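Local coordinates for protein IscA (Thermosynechococcus elongatus, PDB 1X0G) that binds a [2Fe-2S] cluster and probably serves as a scaffold for iron-sulfur cluster assembly, at residues E11-Q16 with Q60-A65; Q31-P34 with W40-D43. All blocks are in the same frame, centred on the assembly; numbering follows the deposited sequence.

Contact 1 (E11-Q16 with Q60-A65); sequences ELERLQ and QGWTIA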
loop_
_atom_site.group_PDB
_atom_site.type_symbol
_atom_site.label_atom_id
_atom_site.label_comp_id
_atom_site.label_asym_id
_atom_site.label_seq_id
_atom_site.Cartn_x
_atom_site.Cartn_y
_atom_site.Cartn_z
ATOM N N GLU C 11 -15.334 0.803 28.289
ATOM C CA GLU C 11 -14.909 1.950 27.572
ATOM C C GLU C 11 -15.789 2.174 26.365
ATOM O O GLU C 11 -16.091 3.304 26.018
ATOM C CB GLU C 11 -13.498 1.732 27.090
ATOM C CG GLU C 11 -12.972 2.862 26.208
ATOM C CD GLU C 11 -12.753 4.173 26.935
ATOM O OE1 GLU C 11 -12.986 4.321 28.183
ATOM O OE2 GLU C 11 -12.328 5.075 26.221
ATOM N N LEU C 12 -16.194 1.103 25.711
ATOM C CA LEU C 12 -17.132 1.271 24.633
ATOM C C LEU C 12 -18.460 1.875 25.022
ATOM O O LEU C 12 -18.972 2.699 24.293
ATOM C CB LEU C 12 -17.367 -0.019 23.902
ATOM C CG LEU C 12 -16.107 -0.278 23.105
ATOM C CD1 LEU C 12 -16.221 -1.628 22.525
ATOM C CD2 LEU C 12 -15.874 0.766 22.025
ATOM N N GLU C 13 -19.038 1.511 26.146
ATOM C CA GLU C 13 -20.303 2.180 26.447
ATOM C C GLU C 13 -20.097 3.636 26.839
ATOM O O GLU C 13 -21.052 4.440 26.779
ATOM C CB GLU C 13 -21.147 1.456 27.485
ATOM C CG GLU C 13 -20.358 1.084 28.686
ATOM C CD GLU C 13 -20.538 -0.373 29.021
ATOM O OE1 GLU C 13 -21.011 -1.126 28.127
ATOM O OE2 GLU C 13 -20.210 -0.763 30.174
ATOM N N ARG C 14 -18.868 3.965 27.238
ATOM C CA ARG C 14 -18.500 5.300 27.686
ATOM C C ARG C 14 -18.549 6.285 26.528
ATOM O O ARG C 14 -19.023 7.399 26.681
ATOM C CB ARG C 14 -17.083 5.285 28.263
ATOM C CG ARG C 14 -16.909 6.184 29.506
ATOM C CD ARG C 14 -15.669 7.051 29.364
ATOM N NE ARG C 14 -16.021 8.376 28.858
ATOM C CZ ARG C 14 -15.546 8.933 27.738
ATOM N NH1 ARG C 14 -14.668 8.290 26.960
ATOM N NH2 ARG C 14 -15.951 10.159 27.397
ATOM N N LEU C 15 -18.054 5.849 25.376
ATOM C CA LEU C 15 -18.002 6.658 24.170
ATOM C C LEU C 15 -19.348 6.668 23.446
ATOM O O LEU C 15 -19.651 7.601 22.687
ATOM C CB LEU C 15 -16.929 6.102 23.242
ATOM C CG LEU C 15 -15.558 5.904 23.882
ATOM C CD1 LEU C 15 -14.826 4.740 23.260
ATOM C CD2 LEU C 15 -14.752 7.200 23.777
ATOM N N GLN C 16 -20.140 5.617 23.679
ATOM C CA GLN C 16 -21.493 5.472 23.150
ATOM C C GLN C 16 -22.350 6.463 23.958
ATOM O O GLN C 16 -23.575 6.398 24.003
ATOM C CB GLN C 16 -21.903 3.998 23.285
ATOM C CG GLN C 16 -23.151 3.532 22.567
ATOM C CD GLN C 16 -24.236 3.017 23.552
ATOM O OE1 GLN C 16 -23.988 2.089 24.331
ATOM N NE2 GLN C 16 -25.442 3.624 23.509
ATOM N N GLN C 60 -21.510 -9.783 25.545
ATOM C CA GLN C 60 -21.778 -8.880 26.658
ATOM C C GLN C 60 -22.783 -7.768 26.342
ATOM O O GLN C 60 -22.674 -6.648 26.869
ATOM C CB GLN C 60 -20.473 -8.260 27.134
ATOM C CG GLN C 60 -19.274 -9.160 26.940
ATOM C CD GLN C 60 -18.205 -8.915 27.970
ATOM O OE1 GLN C 60 -17.072 -9.369 27.835
ATOM N NE2 GLN C 60 -18.560 -8.193 29.027
ATOM N N GLY C 61 -23.757 -8.086 25.491
ATOM C CA GLY C 61 -24.784 -7.134 25.074
ATOM C C GLY C 61 -24.245 -6.180 24.021
ATOM O O GLY C 61 -24.754 -5.056 23.890
ATOM N N TRP C 62 -23.195 -6.611 23.312
ATOM C CA TRP C 62 -22.576 -5.826 22.257
ATOM C C TRP C 62 -22.399 -6.599 21.016
ATOM O O TRP C 62 -21.846 -7.695 21.035
ATOM C CB TRP C 62 -21.188 -5.363 22.639
ATOM C CG TRP C 62 -21.259 -4.121 23.309
ATOM C CD1 TRP C 62 -21.628 -3.926 24.589
ATOM C CD2 TRP C 62 -21.007 -2.842 22.753
ATOM N NE1 TRP C 62 -21.608 -2.595 24.885
ATOM C CE2 TRP C 62 -21.244 -1.896 23.772
ATOM C CE3 TRP C 62 -20.595 -2.396 21.496
ATOM C CZ2 TRP C 62 -21.082 -0.528 23.587
ATOM C CZ3 TRP C 62 -20.433 -1.022 21.303
ATOM C CH2 TRP C 62 -20.686 -0.103 22.350
ATOM N N THR C 63 -22.787 -5.986 19.908
ATOM C CA THR C 63 -22.554 -6.595 18.607
ATOM C C THR C 63 -21.197 -6.227 18.012
ATOM O O THR C 63 -20.790 -5.058 17.970
ATOM C CB THR C 63 -23.671 -6.278 17.626
ATOM O OG1 THR C 63 -24.957 -6.368 18.304
ATOM C CG2 THR C 63 -23.595 -7.260 16.472
ATOM N N ILE C 64 -20.485 -7.247 17.566
ATOM C CA ILE C 64 -19.178 -7.021 17.056
ATOM C C ILE C 64 -19.091 -7.467 15.641
ATOM O O ILE C 64 -19.301 -8.637 15.337
ATOM C CB ILE C 64 -18.156 -7.704 17.884
ATOM C CG1 ILE C 64 -17.935 -6.924 19.182
ATOM C CG2 ILE C 64 -16.835 -7.662 17.162
ATOM C CD1 ILE C 64 -18.846 -7.287 20.326
ATOM N N ALA C 65 -18.784 -6.512 14.764
ATOM C CA ALA C 65 -18.860 -6.734 13.320
ATOM C C ALA C 65 -17.457 -6.733 12.703
ATOM O O ALA C 65 -16.738 -5.714 12.766
ATOM C CB ALA C 65 -19.673 -5.687 12.731
#
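Helix 6-15 packs against strand 62-66, which lies between strands 55-59 and 27-34, and Leu-12, Glu-13 and Gln-16 gather round the indole of Trp-62. The backbones stay well apart: even the nearest CA atoms, those of Leu-12 and Trp-62, are 9.3 Å from each other. The indole spans this gap. Leu-12 lies over one face of it. Its CB sits 3.7 Å from Trp-62 CH2 and 4.0 Å from the centroid of the six-membered ring. That direction is 26° off the ring normal, so this is a CH-pi contact, displaced toward the rim. The backbone also takes part, with Leu-12 O 3.8 Å from Trp-62 CH2. Glu-13 comes to the ring edge instead. Its CG stands between the backbone N and the carbonyl carbon (chi1 49°), and the chain then bends, bringing OE1 to 3.6 Å from Trp-62 NE1. The carboxylate is turned 36° from the ring plane, and the pair does not form a hydrogen bond. Gln-16, just past the helix, and Trp-62 run past each other in opposite directions. Gln-16 OE1 approaches Trp-62 CZ2 at 4.0 Å, the amide steeply inclined to the ring. Gln-16 O also accepts a hydrogen bond from Arg-22. On the same helix Ile-9 touches Trp-62 too, while Leu-12 reaches on to Leu-4 and Leu-28. Replacing the indole by an alanine is likely to open a gap between helix and strand and leave Leu-12 without its aromatic partner. No hydrogen bond crosses between the two segments. The join therefore rests on packing of one large aromatic side chain, and the acidic oxygen near its N-H probably adds a modest electrostatic attraction.

Contact 2 (Q31-P34 with W40-D43); sequences QVQP and WRYD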
loop_
_atom_site.group_PDB
_atom_site.type_symbol
_atom_site.label_atom_id
_atom_site.label_comp_id
_atom_site.label_asym_id
_atom_site.label_seq_id
_atom_site.Cartn_x
_atom_site.Cartn_y
_atom_site.Cartn_z
ATOM N N GLN C 31 -12.213 -3.519 11.227
ATOM C CA GLN C 31 -11.663 -3.819 9.902
ATOM C C GLN C 31 -10.168 -3.465 9.990
ATOM O O GLN C 31 -9.740 -3.034 11.091
ATOM C CB GLN C 31 -12.436 -3.091 8.829
ATOM C CG GLN C 31 -12.037 -1.703 8.553
ATOM C CD GLN C 31 -12.886 -1.077 7.467
ATOM O OE1 GLN C 31 -13.638 -1.770 6.775
ATOM N NE2 GLN C 31 -12.811 0.234 7.328
ATOM N N VAL C 32 -9.393 -3.636 8.906
ATOM C CA VAL C 32 -7.996 -3.201 8.875
ATOM C C VAL C 32 -7.761 -2.203 7.799
ATOM O O VAL C 32 -8.568 -2.043 6.944
ATOM C CB VAL C 32 -7.035 -4.377 8.553
ATOM C CG1 VAL C 32 -7.149 -5.427 9.540
ATOM C CG2 VAL C 32 -7.298 -4.942 7.164
ATOM N N GLN C 33 -6.592 -1.595 7.766
ATOM C CA GLN C 33 -6.282 -0.566 6.771
ATOM C C GLN C 33 -4.794 -0.679 6.560
ATOM O O GLN C 33 -4.113 -0.883 7.520
ATOM C CB GLN C 33 -6.441 0.702 7.484
ATOM C CG GLN C 33 -7.135 1.736 6.759
ATOM C CD GLN C 33 -6.434 3.116 7.035
ATOM O OE1 GLN C 33 -6.138 3.448 8.245
ATOM N NE2 GLN C 33 -6.143 3.922 5.921
ATOM N N PRO C 34 -4.264 -0.565 5.352
ATOM C CA PRO C 34 -2.832 -0.664 5.166
ATOM C C PRO C 34 -2.133 0.280 6.102
ATOM O O PRO C 34 -2.696 1.293 6.430
ATOM C CB PRO C 34 -2.616 -0.103 3.776
ATOM C CG PRO C 34 -3.921 -0.341 3.071
ATOM C CD PRO C 34 -4.993 -0.331 4.094
ATOM N N TRP C 40 -0.874 -3.740 8.545
ATOM C CA TRP C 40 -2.282 -3.451 8.656
ATOM C C TRP C 40 -2.437 -2.710 9.960
ATOM O O TRP C 40 -1.784 -3.085 10.939
ATOM C CB TRP C 40 -3.065 -4.758 8.693
ATOM C CG TRP C 40 -3.021 -5.571 7.415
ATOM C CD1 TRP C 40 -2.369 -6.792 7.230
ATOM C CD2 TRP C 40 -3.620 -5.264 6.154
ATOM N NE1 TRP C 40 -2.560 -7.235 5.966
ATOM C CE2 TRP C 40 -3.338 -6.341 5.284
ATOM C CE3 TRP C 40 -4.430 -4.237 5.697
ATOM C CZ2 TRP C 40 -3.766 -6.371 3.949
ATOM C CZ3 TRP C 40 -4.849 -4.251 4.358
ATOM C CH2 TRP C 40 -4.523 -5.323 3.502
ATOM N N ARG C 41 -3.202 -1.634 9.971
ATOM C CA ARG C 41 -3.633 -0.997 11.216
ATOM C C ARG C 41 -5.027 -1.479 11.444
ATOM O O ARG C 41 -5.794 -1.643 10.481
ATOM C CB ARG C 41 -3.674 0.490 10.999
ATOM C CG ARG C 41 -3.541 1.451 12.226
ATOM C CD ARG C 41 -4.626 2.462 11.973
ATOM N NE ARG C 41 -5.136 3.327 13.041
ATOM C CZ ARG C 41 -4.386 4.110 13.827
ATOM N NH1 ARG C 41 -3.024 4.086 13.754
ATOM N NH2 ARG C 41 -5.010 4.922 14.715
ATOM N N TYR C 42 -5.375 -1.777 12.688
ATOM C CA TYR C 42 -6.774 -2.004 13.009
ATOM C C TYR C 42 -7.551 -0.750 12.827
ATOM O O TYR C 42 -7.028 0.403 13.027
ATOM C CB TYR C 42 -6.935 -2.304 14.456
ATOM C CG TYR C 42 -6.261 -3.517 14.811
ATOM C CD1 TYR C 42 -5.008 -3.466 15.368
ATOM C CD2 TYR C 42 -6.866 -4.743 14.566
ATOM C CE1 TYR C 42 -4.316 -4.603 15.614
ATOM C CE2 TYR C 42 -6.173 -5.906 14.847
ATOM C CZ TYR C 42 -4.891 -5.812 15.348
ATOM O OH TYR C 42 -4.219 -6.937 15.636
ATOM N N ASP C 43 -8.814 -0.926 12.502
ATOM C CA ASP C 43 -9.693 0.222 12.459
ATOM C C ASP C 43 -11.033 -0.088 13.143
ATOM O O ASP C 43 -11.802 -1.063 12.785
ATOM C CB ASP C 43 -9.885 0.646 11.027
ATOM C CG ASP C 43 -10.917 1.723 10.912
ATOM O OD1 ASP C 43 -10.530 2.847 10.508
ATOM O OD2 ASP C 43 -12.115 1.489 11.287
#
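Val-32 and Trp-40 meet across the hairpin of strands 27-34 and 40-46, close to its turn. Val-32 CG1 is anti to the carbonyl carbon (chi1 -60°), which leaves CG2 to approach the indole obliquely, 3.3 Å from Trp-40 CE3. Pro-34 joins them, its CD 3.9 Å from Trp-40 CZ3. Gln-31, Gln-33, Arg-41 and Asp-43 share one face of the sheet. Gln-31 and Asp-43 run side by side, Gln-31 CG 4.0 Å from Asp-43 CB, with amide and carboxylate planes 60° apart. Gln-31 OE1 is hydrogen-bonded to Arg-29. Gln-33 likewise lies alongside Arg-41. Its OE1 is 4.1 Å from Arg-41 CD, and the amide and guanidinium planes are 74° apart. Behind these side chains, the hydrogen-bonded pairs Gln-31/Asp-43 and Gln-33/Arg-41 each have two backbone hydrogen bonds, including Arg-41 N to Gln-33 O at 2.7 Å. Arg-41 then turns its end from strand 27-34, and its side chain comes within about 5 Å of a bound [2Fe-2S] cluster. Helix 71-74 covers Val-32, Trp-40 and Tyr-42. Tyr-42 also stacks with Phe-92 and Phe-107. Strand 106-108 lies next to strand 40-46, and Trp-40 meets Trp-40 of the third subunit.

In the fold
Both contacts are partly buried, and they lie on opposite sides of the chain's centre, with centres about 19 Å apart. They do not touch, but they reach the same mixed sheet, in which strands 62-66 and 27-34 are neighbours. Contact 1 fixes a helix to that sheet mainly through the Trp-62 side chain, with no hydrogen bond across it. Contact 2 is within the sheet and combines regular backbone hydrogen bonding with apolar packing. Their surroundings differ as well. Contact 1 is away from the cluster and sodium sites, and a neighbouring subunit reaches it through one residue. Contact 2 lies near the [2Fe-2S] cluster and the sodium ion, and two other subunits pack on it.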